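Local atomic coordinates of L-lactate dehydrogenase (Trichomonas vaginalis, PDB entry 4UUL), a protein that probably interconverts 2-oxo and 2-hydroxy acids with NAD(H), as lactate and malate dehydrogenases do, and belongs to the malate dehydrogenase type 2 family. Residues G27-G31 / M252-F257; I101-V106 / I326-L331; V191-Q196 / F303-L309. The protein carries 1 engineered substitution. All coordinates share one frame; numbering follows the deposited sequence.

Interaction 1 of 3, residues G27-G31 / M252-F257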
# COMPACT_ATOMS: atom_id res chain seq x y z
N GLY B 27 7.50 7.34 0.05
CA GLY B 27 8.36 8.01 1.00
C GLY B 27 8.43 7.36 2.38
O GLY B 27 9.13 7.86 3.27
N GLU B 28 7.73 6.24 2.57
CA GLU B 28 7.58 5.69 3.91
C GLU B 28 8.84 5.04 4.47
O GLU B 28 8.99 4.96 5.68
CB GLU B 28 6.46 4.65 3.91
CG GLU B 28 6.45 3.73 5.13
CD GLU B 28 6.21 4.48 6.44
OE1 GLU B 28 5.73 5.65 6.41
OE2 GLU B 28 6.50 3.85 7.49
N LEU B 29 9.75 4.61 3.61
CA LEU B 29 10.93 3.87 4.10
C LEU B 29 12.08 4.84 4.41
O LEU B 29 12.64 4.79 5.49
CB LEU B 29 11.35 2.88 3.03
CG LEU B 29 12.57 2.04 3.39
CD1 LEU B 29 12.38 1.25 4.66
CD2 LEU B 29 12.90 1.04 2.28
N TYR B 30 12.43 5.70 3.46
CA TYR B 30 13.63 6.54 3.53
C TYR B 30 13.34 8.01 3.86
O TYR B 30 14.21 8.87 3.76
CB TYR B 30 14.38 6.45 2.19
CG TYR B 30 15.38 5.32 2.15
CD1 TYR B 30 16.63 5.46 2.69
CD2 TYR B 30 15.06 4.11 1.53
CE1 TYR B 30 17.57 4.45 2.61
CE2 TYR B 30 15.97 3.07 1.50
CZ TYR B 30 17.25 3.27 2.00
OH TYR B 30 18.16 2.26 1.91
N GLY B 31 12.11 8.30 4.25
CA GLY B 31 11.82 9.65 4.71
C GLY B 31 11.95 10.69 3.61
O GLY B 31 11.40 10.50 2.53
N MET B 252 12.67 -3.25 7.69
CA MET B 252 13.73 -2.51 7.01
C MET B 252 13.89 -1.09 7.57
O MET B 252 15.02 -0.63 7.73
CB MET B 252 13.49 -2.48 5.51
CG MET B 252 14.69 -1.90 4.73
SD MET B 252 16.14 -2.95 4.72
CE MET B 252 15.69 -4.10 3.40
N LYS B 253 12.79 -0.40 7.86
CA LYS B 253 12.90 0.94 8.39
C LYS B 253 13.60 0.95 9.75
O LYS B 253 14.45 1.82 10.02
CB LYS B 253 11.49 1.55 8.48
CG LYS B 253 11.49 3.05 8.75
CD LYS B 253 10.09 3.59 8.81
CE LYS B 253 10.09 5.09 8.98
NZ LYS B 253 8.70 5.59 8.76
N ALA B 254 13.28 -0.03 10.59
CA ALA B 254 13.97 -0.17 11.87
C ALA B 254 15.47 -0.46 11.65
O ALA B 254 16.31 0.11 12.34
CB ALA B 254 13.36 -1.28 12.67
N TRP B 255 15.78 -1.35 10.73
CA TRP B 255 17.16 -1.72 10.42
C TRP B 255 17.96 -0.53 9.93
O TRP B 255 19.16 -0.39 10.22
CB TRP B 255 17.17 -2.85 9.39
CG TRP B 255 18.44 -3.59 9.25
CD1 TRP B 255 19.57 -3.48 10.01
CD2 TRP B 255 18.69 -4.61 8.27
NE1 TRP B 255 20.52 -4.37 9.53
CE2 TRP B 255 19.99 -5.10 8.51
CE3 TRP B 255 17.93 -5.16 7.24
CZ2 TRP B 255 20.54 -6.12 7.75
CZ3 TRP B 255 18.47 -6.17 6.47
CH2 TRP B 255 19.77 -6.65 6.73
N LEU B 256 17.33 0.34 9.14
CA LEU B 256 18.02 1.46 8.56
C LEU B 256 18.28 2.57 9.57
O LEU B 256 19.38 3.14 9.54
CB LEU B 256 17.25 2.02 7.36
CG LEU B 256 17.30 1.22 6.07
CD1 LEU B 256 16.23 1.68 5.08
CD2 LEU B 256 18.65 1.29 5.41
N PHE B 257 17.30 2.87 10.44
CA PHE B 257 17.30 4.12 11.22
C PHE B 257 17.15 3.94 12.72
O PHE B 257 17.26 4.92 13.47
CB PHE B 257 16.22 5.09 10.72
CG PHE B 257 16.34 5.38 9.25
CD1 PHE B 257 17.42 6.10 8.78
CD2 PHE B 257 15.41 4.89 8.35
CE1 PHE B 257 17.58 6.33 7.44
CE2 PHE B 257 15.57 5.15 6.99
CZ PHE B 257 16.65 5.87 6.56
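Glu28 meets Lys253 through a salt bridge in which Lys253 NZ lies 3.1 Å from Glu28 OE2. The ammonium group comes from above the carboxylate, 60° out of its plane. It also bonds to the backbone, with Lys253 NZ 3.2 Å from Glu28 O, so that one lysine binds both the side chain and the main chain of Glu28. The reach comes from a lysine chain that is extended all the way beyond CG, while the glutamate is bent at its second torsion and lies across it at about a right angle.

The Leu29 side chain makes only van der Waals contacts. Its CG stands anti to the backbone N and, with chi2 at 58°, this brings CD1 against the helix backbone, where it sits 3.6 Å from Lys253 N and 3.9 Å from Met252 CG and also touches Leu256 CD1. The carbonyl oxygen of Leu29 faces the rim of the Phe257 ring, with Leu29 O 3.3 Å from Phe257 CE2.

Tyr30 completes the series with its ring. Leu256 CD1 covers one face as a CH-pi contact, 4.0 Å from the Tyr30 centroid. Phe257 turns its edge to the tyrosine in an offset edge-to-face pair, the planes at 87°.

The segment 27-31 is the loop that follows helix 15-25 of the Rossmann-type NAD-binding domain, and helix 242-257 belongs to the C-terminal domain. Phe84 and Cys82 of strand 82-85 pack on Leu29 and Tyr30, respectively. The domain junction thus combines buried Leu29, Tyr30 and Met252 with the more exposed Phe257 and Lys253-Glu28 pair, where the lysine would help to fix the loop backbone.

Interaction 2 of 3, residues I101-V106 / I326-L331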
# COMPACT_ATOMS: atom_id res chain seq x y z
N ILE B 101 13.48 -26.72 0.65
CA ILE B 101 14.76 -26.17 1.04
C ILE B 101 15.75 -26.38 -0.09
O ILE B 101 16.49 -25.46 -0.45
CB ILE B 101 15.25 -26.82 2.33
CG1 ILE B 101 14.35 -26.43 3.51
CG2 ILE B 101 16.69 -26.50 2.58
CD1 ILE B 101 14.45 -27.43 4.65
N SER B 102 15.78 -27.59 -0.65
CA SER B 102 16.73 -27.92 -1.71
C SER B 102 16.57 -27.06 -2.95
O SER B 102 17.53 -26.51 -3.46
CB SER B 102 16.58 -29.36 -2.12
OG SER B 102 16.98 -30.19 -1.07
N SER B 103 15.34 -26.87 -3.41
CA SER B 103 15.16 -26.14 -4.64
C SER B 103 15.59 -24.68 -4.43
O SER B 103 16.17 -24.02 -5.30
CB SER B 103 13.70 -26.25 -5.11
OG SER B 103 12.86 -25.56 -4.19
N ASN B 104 15.28 -24.14 -3.27
CA ASN B 104 15.63 -22.75 -2.99
C ASN B 104 17.13 -22.53 -2.78
O ASN B 104 17.62 -21.42 -2.92
CB ASN B 104 14.79 -22.20 -1.85
CG ASN B 104 13.43 -21.81 -2.34
OD1 ASN B 104 13.28 -20.75 -2.92
ND2 ASN B 104 12.46 -22.66 -2.17
N SER B 105 17.86 -23.58 -2.36
CA SER B 105 19.25 -23.41 -2.08
C SER B 105 20.00 -22.88 -3.30
O SER B 105 20.86 -22.03 -3.17
CB SER B 105 19.87 -24.71 -1.52
OG SER B 105 19.97 -25.72 -2.53
N VAL B 106 19.65 -23.36 -4.50
CA VAL B 106 20.33 -22.94 -5.70
C VAL B 106 20.09 -21.43 -5.98
O VAL B 106 20.99 -20.66 -6.28
CB VAL B 106 19.88 -23.79 -6.89
CG1 VAL B 106 20.47 -23.23 -8.19
CG2 VAL B 106 20.27 -25.31 -6.68
N ILE B 326 20.54 -29.83 4.91
CA ILE B 326 19.82 -30.27 3.72
C ILE B 326 20.21 -29.41 2.53
O ILE B 326 20.47 -29.89 1.44
CB ILE B 326 18.27 -30.18 3.95
CG1 ILE B 326 17.81 -31.24 4.96
CG2 ILE B 326 17.51 -30.31 2.60
CD1 ILE B 326 16.39 -31.04 5.43
N ALA B 327 20.23 -28.09 2.73
CA ALA B 327 20.51 -27.13 1.66
C ALA B 327 21.93 -27.34 1.16
O ALA B 327 22.15 -27.45 -0.04
CB ALA B 327 20.34 -25.69 2.17
N LEU B 328 22.90 -27.42 2.09
CA LEU B 328 24.29 -27.60 1.68
C LEU B 328 24.53 -28.95 1.01
O LEU B 328 25.23 -29.03 0.02
CB LEU B 328 25.26 -27.37 2.85
CG LEU B 328 25.32 -25.92 3.33
CD1 LEU B 328 26.24 -25.82 4.52
CD2 LEU B 328 25.79 -24.95 2.27
N ASN B 329 23.86 -29.97 1.48
CA ASN B 329 24.00 -31.27 0.85
C ASN B 329 23.44 -31.27 -0.57
O ASN B 329 24.03 -31.83 -1.49
CB ASN B 329 23.30 -32.36 1.67
CG ASN B 329 23.27 -33.70 0.92
OD1 ASN B 329 24.31 -34.31 0.71
ND2 ASN B 329 22.09 -34.14 0.46
N HIS B 330 22.28 -30.63 -0.77
CA HIS B 330 21.73 -30.55 -2.12
C HIS B 330 22.73 -29.88 -3.07
O HIS B 330 22.99 -30.35 -4.19
CB HIS B 330 20.40 -29.78 -2.09
CG HIS B 330 19.76 -29.68 -3.43
ND1 HIS B 330 19.03 -30.71 -3.99
CD2 HIS B 330 19.66 -28.64 -4.30
CE1 HIS B 330 18.57 -30.33 -5.17
NE2 HIS B 330 18.95 -29.09 -5.39
N LEU B 331 23.27 -28.73 -2.66
CA LEU B 331 24.23 -28.02 -3.47
C LEU B 331 25.41 -28.92 -3.76
O LEU B 331 25.93 -28.93 -4.89
CB LEU B 331 24.66 -26.73 -2.79
CG LEU B 331 23.52 -25.68 -2.69
CD1 LEU B 331 24.04 -24.51 -1.88
CD2 LEU B 331 23.07 -25.17 -4.04
O HOH W 1 18.02 -32.67 -2.44
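Ser102 lays its CB over one face of the His330 imidazole, a CH-pi contact with CB 3.5 Å from the ring centroid. The ring reaches this place because CG of His330 is anti to the backbone N (chi1 -179°), which carries the imidazole towards helix 97-118. Its CD2 carbon then lies 3.1 Å from Ser102 O, and CG2 of Val106 stands at the ring edge. A water 2.7 Å from His330 ND1 also donates to Ser102 OG, which bonds in addition to Ala98 O in its own helix.

The axes of segments 101-106 and 326-331 approach to 8.3 Å and cross at -63°. Helix 97-118 belongs to the Rossmann-type nucleotide-binding domain and helix 307-337 is the long C-terminal helix, so their crossing ties the two domains together. Asn104, a predicted NAD(+)-binding residue, points away from 326-331, and its OD1 accepts from Met89 N.

Ser105 holds OG between its backbone N and carbonyl carbon (chi1 70°), from where OG donates to Ser102 O at 2.7 Å; this hydroxyl therefore serves its own helix while lying against His330 CD2 and the CD2 methyl of Leu331. Towards the N-terminal end of both segments, CG2 of Ile101 touches both Ile326 CG2 and Ala327 CB, 3.8 Å from the latter. At the far end, Val106 CG2 meets Leu331 CD2 at 3.9 Å.

Interaction 3 of 3, residues V191-Q196 / F303-L309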
# COMPACT_ATOMS: atom_id res chain seq x y z
N VAL B 191 8.97 -20.45 17.69
CA VAL B 191 8.61 -20.30 19.09
C VAL B 191 7.88 -18.96 19.27
O VAL B 191 8.50 -17.89 19.23
CB VAL B 191 9.86 -20.33 19.99
CG1 VAL B 191 9.37 -20.35 21.43
CG2 VAL B 191 10.73 -21.53 19.69
N ALA B 192 6.56 -19.01 19.47
CA ALA B 192 5.77 -17.79 19.75
C ALA B 192 5.72 -17.70 21.29
O ALA B 192 4.92 -18.37 21.97
CB ALA B 192 4.39 -17.91 19.12
N ASP B 193 6.62 -16.92 21.83
CA ASP B 193 6.89 -16.85 23.26
C ASP B 193 6.10 -15.73 23.93
O ASP B 193 6.25 -14.54 23.57
CB ASP B 193 8.38 -16.59 23.43
CG ASP B 193 8.83 -16.43 24.88
OD1 ASP B 193 8.16 -16.94 25.79
OD2 ASP B 193 9.90 -15.79 25.07
N LEU B 194 5.24 -16.11 24.85
CA LEU B 194 4.50 -15.21 25.69
C LEU B 194 5.04 -15.11 27.08
O LEU B 194 4.44 -14.41 27.91
CB LEU B 194 3.02 -15.62 25.74
CG LEU B 194 2.29 -15.62 24.39
CD1 LEU B 194 0.79 -15.95 24.57
CD2 LEU B 194 2.51 -14.33 23.57
N THR B 195 6.10 -15.84 27.40
CA THR B 195 6.58 -15.92 28.80
C THR B 195 7.24 -14.66 29.34
O THR B 195 7.39 -14.54 30.55
CB THR B 195 7.50 -17.12 29.04
OG1 THR B 195 8.73 -16.92 28.38
CG2 THR B 195 6.86 -18.39 28.57
N GLN B 196 7.62 -13.73 28.46
CA GLN B 196 8.14 -12.43 28.89
C GLN B 196 7.05 -11.38 28.92
O GLN B 196 7.23 -10.32 29.51
CB GLN B 196 9.19 -11.88 27.93
CG GLN B 196 10.01 -12.91 27.16
CD GLN B 196 10.95 -13.72 28.03
OE1 GLN B 196 11.40 -13.29 29.13
NE2 GLN B 196 11.32 -14.88 27.52
N PHE B 303 15.92 -11.04 28.88
CA PHE B 303 14.79 -11.95 28.88
C PHE B 303 15.15 -13.25 29.61
O PHE B 303 16.33 -13.62 29.74
CB PHE B 303 14.28 -12.19 27.45
CG PHE B 303 13.62 -10.94 26.85
CD1 PHE B 303 12.49 -10.40 27.47
CD2 PHE B 303 14.13 -10.34 25.72
CE1 PHE B 303 11.90 -9.25 26.97
CE2 PHE B 303 13.53 -9.21 25.20
CZ PHE B 303 12.42 -8.66 25.81
N LYS B 304 14.14 -13.94 30.10
CA LYS B 304 14.34 -15.12 30.92
C LYS B 304 14.02 -16.36 30.13
O LYS B 304 13.07 -16.38 29.33
CB LYS B 304 13.42 -15.07 32.12
CG LYS B 304 13.80 -13.95 33.10
CD LYS B 304 13.14 -14.12 34.46
CE LYS B 304 11.62 -13.95 34.38
NZ LYS B 304 11.03 -13.77 35.74
N VAL B 305 14.81 -17.39 30.35
CA VAL B 305 14.59 -18.64 29.65
C VAL B 305 14.17 -19.72 30.66
O VAL B 305 15.00 -20.33 31.33
CB VAL B 305 15.83 -19.08 28.87
CG1 VAL B 305 15.53 -20.35 28.08
CG2 VAL B 305 16.31 -17.98 27.91
N ASN B 306 12.86 -19.97 30.75
CA ASN B 306 12.34 -21.00 31.62
C ASN B 306 12.50 -22.35 30.93
O ASN B 306 13.01 -22.44 29.82
CB ASN B 306 10.90 -20.73 32.13
CG ASN B 306 9.85 -20.77 31.05
OD1 ASN B 306 10.08 -21.19 29.91
ND2 ASN B 306 8.67 -20.29 31.40
N ASP B 307 12.14 -23.43 31.61
CA ASP B 307 12.38 -24.77 31.06
C ASP B 307 11.62 -24.96 29.76
O ASP B 307 12.14 -25.54 28.82
CB ASP B 307 11.98 -25.87 32.07
CG ASP B 307 12.91 -25.96 33.24
OD1 ASP B 307 14.02 -25.40 33.17
OD2 ASP B 307 12.52 -26.60 34.23
N TRP B 308 10.41 -24.46 29.67
CA TRP B 308 9.63 -24.56 28.44
C TRP B 308 10.35 -23.87 27.30
O TRP B 308 10.55 -24.44 26.23
CB TRP B 308 8.23 -23.96 28.63
CG TRP B 308 7.43 -23.90 27.34
CD1 TRP B 308 6.66 -24.89 26.82
CD2 TRP B 308 7.34 -22.80 26.42
NE1 TRP B 308 6.11 -24.49 25.62
CE2 TRP B 308 6.50 -23.21 25.36
CE3 TRP B 308 7.88 -21.52 26.39
CZ2 TRP B 308 6.17 -22.39 24.29
CZ3 TRP B 308 7.53 -20.69 25.32
CH2 TRP B 308 6.72 -21.15 24.28
N LEU B 309 10.78 -22.64 27.52
CA LEU B 309 11.43 -21.89 26.46
C LEU B 309 12.75 -22.52 26.08
O LEU B 309 13.11 -22.57 24.89
CB LEU B 309 11.59 -20.40 26.87
CG LEU B 309 12.19 -19.52 25.76
CD1 LEU B 309 11.40 -19.59 24.43
CD2 LEU B 309 12.27 -18.07 26.23
O HOH W 2 10.91 -17.90 29.76
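Gln196 pairs its side-chain amide with the backbone of Lys304: Gln196 OE1 accepts from Lys304 N at 3.0 Å, and Gln196 NE2 donates to Lys304 O at 2.9 Å. The first donor is tilted 29° from the carbonyl plane, whereas the second bond lies flat in both planes. The amide gets there with a first torsion of -29°, well off a staggered position.

The other N-H of NE2 goes to Asp193 OD2 at 3.0 Å, on its syn lone pair, and that oxygen also takes Trp183 NE1. Asp193 OD1 accepts from Thr195 OG1 at 2.7 Å and from Thr195 N at 2.8 Å, the latter closing an Asx turn after strand 191-193. A water donates to Thr195 OG1 and Lys304 O while accepting from Asn306 N. Asn306 N-caps helix 307-337, its OD1 2.9 Å from Leu309 N.

Leu309 packs against this network, its CD1 on Val191 CG1 and its CD2 against Asp193 OD2 and Gln196 NE2; Trp308 presents its edge to Asp193 OD1.

Four donors meet the buried carboxylate and would help stabilise its charge and position Gln196; the paired Gln196-Lys304 bonds and the bridging water join the strand end to the residues before helix 307-337.

In the fold
Interactions 1 and 2 both join the NAD-binding domain to the C-terminal domain, on opposite sides of the chain's centre and with their own centres about 32 Å apart. Interaction 3 lies wholly inside the C-terminal domain, about 30 Å from the first and 31 Å from the second, centre to centre. Helix 307-337 begins in interaction 3 and takes part in interaction 2 nearer its C-terminal end. Side chain to side chain, Met252 is about 7 Å from Ile128 and Ile101 about 9 Å from Asn130, which contact NADH in another structure of this protein; no cofactor is bound here. In interaction 3, Ala192 is about 10 Å from His186, the predicted proton acceptor.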